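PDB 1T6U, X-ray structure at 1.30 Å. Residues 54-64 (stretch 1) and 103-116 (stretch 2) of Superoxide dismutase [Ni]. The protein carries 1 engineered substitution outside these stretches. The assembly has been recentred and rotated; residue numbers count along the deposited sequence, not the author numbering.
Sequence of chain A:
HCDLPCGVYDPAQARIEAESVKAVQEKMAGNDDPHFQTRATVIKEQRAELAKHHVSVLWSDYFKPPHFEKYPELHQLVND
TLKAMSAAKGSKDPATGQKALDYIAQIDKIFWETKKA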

# COMPACT_ATOMS: atom_id res chain seq x y z
N HIS A 54 7.57 -11.83 -3.50
CA HIS A 54 7.40 -12.80 -4.56
C HIS A 54 8.07 -14.14 -4.20
O HIS A 54 7.51 -15.20 -4.45
CB HIS A 54 7.94 -12.25 -5.88
CG HIS A 54 7.20 -11.07 -6.39
ND1 HIS A 54 5.83 -11.05 -6.51
CD2 HIS A 54 7.69 -9.90 -6.83
CE1 HIS A 54 5.51 -9.87 -7.01
NE2 HIS A 54 6.61 -9.13 -7.21
N VAL A 55 9.27 -14.09 -3.62
CA VAL A 55 9.93 -15.36 -3.31
C VAL A 55 9.16 -16.07 -2.21
O VAL A 55 8.97 -17.28 -2.29
CB VAL A 55 11.37 -15.07 -2.90
CG1 VAL A 55 12.01 -16.30 -2.25
CG2 VAL A 55 12.19 -14.62 -4.10
N SER A 56 8.71 -15.33 -1.20
CA SER A 56 7.98 -15.95 -0.11
C SER A 56 6.71 -16.62 -0.62
O SER A 56 6.36 -17.73 -0.22
CB SER A 56 7.69 -14.89 0.97
OG SER A 56 7.10 -15.51 2.12
N VAL A 57 5.97 -15.96 -1.52
CA VAL A 57 4.75 -16.52 -2.09
C VAL A 57 5.03 -17.80 -2.86
O VAL A 57 4.28 -18.77 -2.78
CB VAL A 57 4.09 -15.43 -2.98
CG1 VAL A 57 3.09 -16.04 -3.93
CG2 VAL A 57 3.43 -14.34 -2.12
N LEU A 58 6.10 -17.83 -3.67
CA LEU A 58 6.40 -19.10 -4.34
C LEU A 58 6.49 -20.25 -3.33
O LEU A 58 5.94 -21.36 -3.56
CB LEU A 58 7.72 -18.99 -5.11
CG LEU A 58 7.75 -18.14 -6.37
CD1 LEU A 58 9.15 -17.92 -6.88
CD2 LEU A 58 6.90 -18.73 -7.49
N TRP A 59 7.22 -19.95 -2.26
CA TRP A 59 7.55 -20.93 -1.22
C TRP A 59 6.32 -21.41 -0.46
O TRP A 59 6.10 -22.62 -0.24
CB TRP A 59 8.55 -20.37 -0.23
CG TRP A 59 8.97 -21.27 0.87
CD1 TRP A 59 9.61 -22.49 0.71
CD2 TRP A 59 8.81 -21.07 2.27
NE1 TRP A 59 9.84 -23.03 1.95
CE2 TRP A 59 9.36 -22.18 2.93
CE3 TRP A 59 8.25 -20.05 3.06
CZ2 TRP A 59 9.35 -22.29 4.32
CZ3 TRP A 59 8.25 -20.16 4.44
CH2 TRP A 59 8.81 -21.29 5.07
N SER A 60 5.49 -20.43 -0.05
CA SER A 60 4.33 -20.82 0.76
C SER A 60 3.15 -21.29 -0.07
O SER A 60 2.35 -22.13 0.33
CB SER A 60 3.83 -19.67 1.64
OG SER A 60 3.43 -18.53 0.86
N ASP A 61 2.98 -20.71 -1.26
CA ASP A 61 1.73 -20.92 -1.99
C ASP A 61 1.89 -21.84 -3.19
O ASP A 61 0.99 -22.64 -3.41
CB ASP A 61 1.19 -19.56 -2.43
CG ASP A 61 0.75 -18.63 -1.31
OD1 ASP A 61 0.98 -18.88 -0.12
OD2 ASP A 61 0.16 -17.57 -1.65
N TYR A 62 2.97 -21.74 -3.93
CA TYR A 62 3.18 -22.65 -5.07
C TYR A 62 3.73 -23.98 -4.63
O TYR A 62 3.19 -25.07 -4.93
CB TYR A 62 4.09 -22.00 -6.15
CG TYR A 62 4.36 -23.08 -7.19
CD1 TYR A 62 3.44 -23.38 -8.17
CD2 TYR A 62 5.55 -23.79 -7.19
CE1 TYR A 62 3.66 -24.36 -9.12
CE2 TYR A 62 5.78 -24.79 -8.13
CZ TYR A 62 4.84 -25.08 -9.10
OH TYR A 62 5.04 -26.05 -10.06
N PHE A 63 4.84 -23.98 -3.90
CA PHE A 63 5.50 -25.25 -3.55
C PHE A 63 4.71 -25.99 -2.48
O PHE A 63 4.13 -25.39 -1.57
CB PHE A 63 6.94 -24.97 -3.11
CG PHE A 63 7.89 -24.60 -4.27
CD1 PHE A 63 8.51 -23.36 -4.36
CD2 PHE A 63 8.15 -25.54 -5.27
CE1 PHE A 63 9.40 -23.02 -5.37
CE2 PHE A 63 9.02 -25.21 -6.27
CZ PHE A 63 9.63 -23.98 -6.32
N LYS A 64 4.70 -27.31 -2.64
CA LYS A 64 3.90 -28.20 -1.80
C LYS A 64 4.74 -29.36 -1.28
O LYS A 64 5.87 -29.58 -1.69
CB LYS A 64 2.74 -28.81 -2.52
CG LYS A 64 1.91 -27.90 -3.37
CD LYS A 64 0.69 -27.35 -2.68
CE LYS A 64 0.12 -26.13 -3.40
NZ LYS A 64 -1.36 -26.14 -3.48
N TYR A 103 20.59 -16.82 -6.41
CA TYR A 103 19.68 -17.63 -5.61
C TYR A 103 18.31 -17.74 -6.27
O TYR A 103 17.73 -18.84 -6.35
CB TYR A 103 19.49 -17.07 -4.22
CG TYR A 103 20.57 -17.38 -3.23
CD1 TYR A 103 21.25 -16.37 -2.57
CD2 TYR A 103 20.88 -18.71 -2.93
CE1 TYR A 103 22.24 -16.63 -1.65
CE2 TYR A 103 21.88 -18.95 -2.01
CZ TYR A 103 22.57 -17.93 -1.37
OH TYR A 103 23.56 -18.28 -0.45
N ILE A 104 17.75 -16.66 -6.78
CA ILE A 104 16.48 -16.77 -7.49
C ILE A 104 16.58 -17.74 -8.66
O ILE A 104 15.64 -18.47 -8.97
CB ILE A 104 15.99 -15.37 -7.95
CG1 ILE A 104 15.61 -14.51 -6.74
CG2 ILE A 104 14.86 -15.48 -8.95
CD1 ILE A 104 15.52 -13.01 -6.99
N ALA A 105 17.74 -17.73 -9.34
CA ALA A 105 17.95 -18.64 -10.47
C ALA A 105 17.90 -20.10 -10.08
O ALA A 105 17.39 -20.96 -10.83
CB ALA A 105 19.28 -18.30 -11.17
N GLN A 106 18.41 -20.43 -8.90
CA GLN A 106 18.26 -21.79 -8.37
C GLN A 106 16.79 -22.11 -8.07
O GLN A 106 16.38 -23.22 -8.40
CB GLN A 106 19.12 -21.98 -7.13
CG GLN A 106 20.60 -21.73 -7.32
CD GLN A 106 21.44 -21.97 -6.09
OE1 GLN A 106 21.17 -22.92 -5.33
NE2 GLN A 106 22.47 -21.19 -5.81
N ILE A 107 16.03 -21.22 -7.49
CA ILE A 107 14.62 -21.45 -7.27
C ILE A 107 13.91 -21.60 -8.61
O ILE A 107 13.05 -22.48 -8.77
CB ILE A 107 13.94 -20.36 -6.42
CG1 ILE A 107 14.49 -20.20 -4.99
CG2 ILE A 107 12.43 -20.62 -6.39
CD1 ILE A 107 13.97 -19.00 -4.25
N ASP A 108 14.25 -20.80 -9.59
CA ASP A 108 13.62 -20.87 -10.91
C ASP A 108 13.87 -22.22 -11.55
O ASP A 108 12.99 -22.82 -12.14
CB ASP A 108 14.12 -19.71 -11.77
CG ASP A 108 13.55 -19.70 -13.16
OD1 ASP A 108 12.50 -19.06 -13.32
OD2 ASP A 108 14.19 -20.35 -14.01
N LYS A 109 15.07 -22.75 -11.40
CA LYS A 109 15.40 -24.04 -12.00
C LYS A 109 14.49 -25.14 -11.43
O LYS A 109 13.92 -25.97 -12.13
CB LYS A 109 16.87 -24.36 -11.79
CG LYS A 109 17.29 -25.72 -12.38
CD LYS A 109 18.76 -26.06 -12.04
CE LYS A 109 19.19 -27.43 -12.52
NZ LYS A 109 20.59 -27.84 -12.10
N ILE A 110 14.32 -25.15 -10.12
CA ILE A 110 13.42 -26.11 -9.42
C ILE A 110 11.97 -25.91 -9.83
O ILE A 110 11.25 -26.83 -10.21
CB ILE A 110 13.67 -26.01 -7.91
CG1 ILE A 110 15.11 -26.46 -7.54
CG2 ILE A 110 12.64 -26.74 -7.09
CD1 ILE A 110 15.44 -26.30 -6.08
N PHE A 111 11.53 -24.62 -9.78
CA PHE A 111 10.18 -24.28 -10.22
C PHE A 111 9.84 -24.95 -11.56
O PHE A 111 8.85 -25.66 -11.73
CB PHE A 111 10.03 -22.76 -10.26
CG PHE A 111 8.66 -22.33 -10.74
CD1 PHE A 111 7.60 -22.21 -9.87
CD2 PHE A 111 8.39 -22.08 -12.09
CE1 PHE A 111 6.34 -21.84 -10.33
CE2 PHE A 111 7.15 -21.67 -12.54
CZ PHE A 111 6.09 -21.57 -11.66
N TRP A 112 10.68 -24.68 -12.57
CA TRP A 112 10.34 -25.21 -13.92
C TRP A 112 10.46 -26.71 -13.95
O TRP A 112 9.68 -27.33 -14.68
CB TRP A 112 11.13 -24.48 -15.03
CG TRP A 112 10.61 -23.06 -15.14
CD1 TRP A 112 11.26 -21.90 -14.74
CD2 TRP A 112 9.35 -22.69 -15.67
NE1 TRP A 112 10.45 -20.84 -15.00
CE2 TRP A 112 9.28 -21.29 -15.57
CE3 TRP A 112 8.27 -23.38 -16.22
CZ2 TRP A 112 8.17 -20.56 -16.01
CZ3 TRP A 112 7.19 -22.66 -16.64
CH2 TRP A 112 7.13 -21.27 -16.54
N GLU A 113 11.34 -27.33 -13.19
CA GLU A 113 11.31 -28.82 -13.14
C GLU A 113 9.96 -29.31 -12.63
O GLU A 113 9.32 -30.24 -13.13
CB GLU A 113 12.43 -29.35 -12.25
CG GLU A 113 13.77 -29.18 -12.90
CD GLU A 113 14.97 -29.66 -12.10
OE1 GLU A 113 14.81 -30.23 -11.01
OE2 GLU A 113 16.12 -29.48 -12.58
N THR A 114 9.45 -28.63 -11.58
CA THR A 114 8.15 -29.05 -11.04
C THR A 114 6.97 -28.76 -11.98
O THR A 114 5.90 -29.33 -11.76
CB THR A 114 7.85 -28.43 -9.66
OG1 THR A 114 7.62 -27.02 -9.81
CG2 THR A 114 9.00 -28.61 -8.70
N LYS A 115 7.06 -27.95 -13.02
CA LYS A 115 6.03 -27.66 -13.97
C LYS A 115 5.97 -28.70 -15.11
O LYS A 115 5.02 -28.70 -15.86
CB LYS A 115 6.31 -26.29 -14.58
CG LYS A 115 6.04 -25.18 -13.61
CD LYS A 115 4.55 -24.86 -13.44
CE LYS A 115 4.04 -24.01 -14.58
NZ LYS A 115 2.57 -23.74 -14.45
N LYS A 116 7.03 -29.46 -15.16
CA LYS A 116 7.35 -30.83 -15.47
C LYS A 116 8.50 -31.05 -16.45
O LYS A 116 8.65 -32.24 -16.80
CB LYS A 116 6.07 -31.50 -15.95
CG LYS A 116 5.28 -31.89 -14.68
CD LYS A 116 4.68 -33.28 -14.92
CE LYS A 116 3.30 -33.39 -14.30
NZ LYS A 116 2.23 -34.00 -15.13

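A single polar link closes an otherwise apolar contact: Tyr62 OH donates a hydrogen bond of 2.8 Å to Thr114 OG1, which in turn donates to Phe111 O, within its own stretch, at 2.7 Å. The threonine hydroxyl thus relays between a side chain across the interface and a backbone carbonyl one turn back, and the p rotamer of Thr114 (chi1 70°) goes with this placement. Tyrosine suits such a position because its ring can pack against hydrocarbon while its hydroxyl reaches a polar partner. Here Phe111 CD1 lies over one face of the Tyr62 ring, 3.6 Å from Tyr62 CE2, whereas Thr114 OG1 sits at the ring edge, near its plane. The two aromatic rings are inclined at 49°, with centroids 4.6 Å apart.

The general principle is that helices running in similar directions, here at 32°, can be held by side chains recurring about every turn. The axes approach no closer than 12.0 Å, so side chains must span the gap. Val55 and Leu58 both point toward the partner helix and meet Ile107, which points back: Val55 CG1 lies 3.9 Å from Ile107 CD1, and Leu58 CD1 lies 4.3 Å from Ile107 CG2. Branched aliphatic groups suit this buried, wholly apolar part of the contact.

A wider pi-type turn at 58-62 ends the first helix, and Phe63 N bonds to Leu58 O at 2.9 Å. Phe63, just beyond it, starts sideways, yet its ring end comes nearer the second stretch. Ile107 CG2 and Thr114 CG2 approach the edge of that ring, at 4.0 Å from Phe63 CE1 and 4.2 Å from Phe63 CE2. The broad phenyl group therefore reaches residues two helical turns apart. Altogether the contact buries 432 Å², both sides summed.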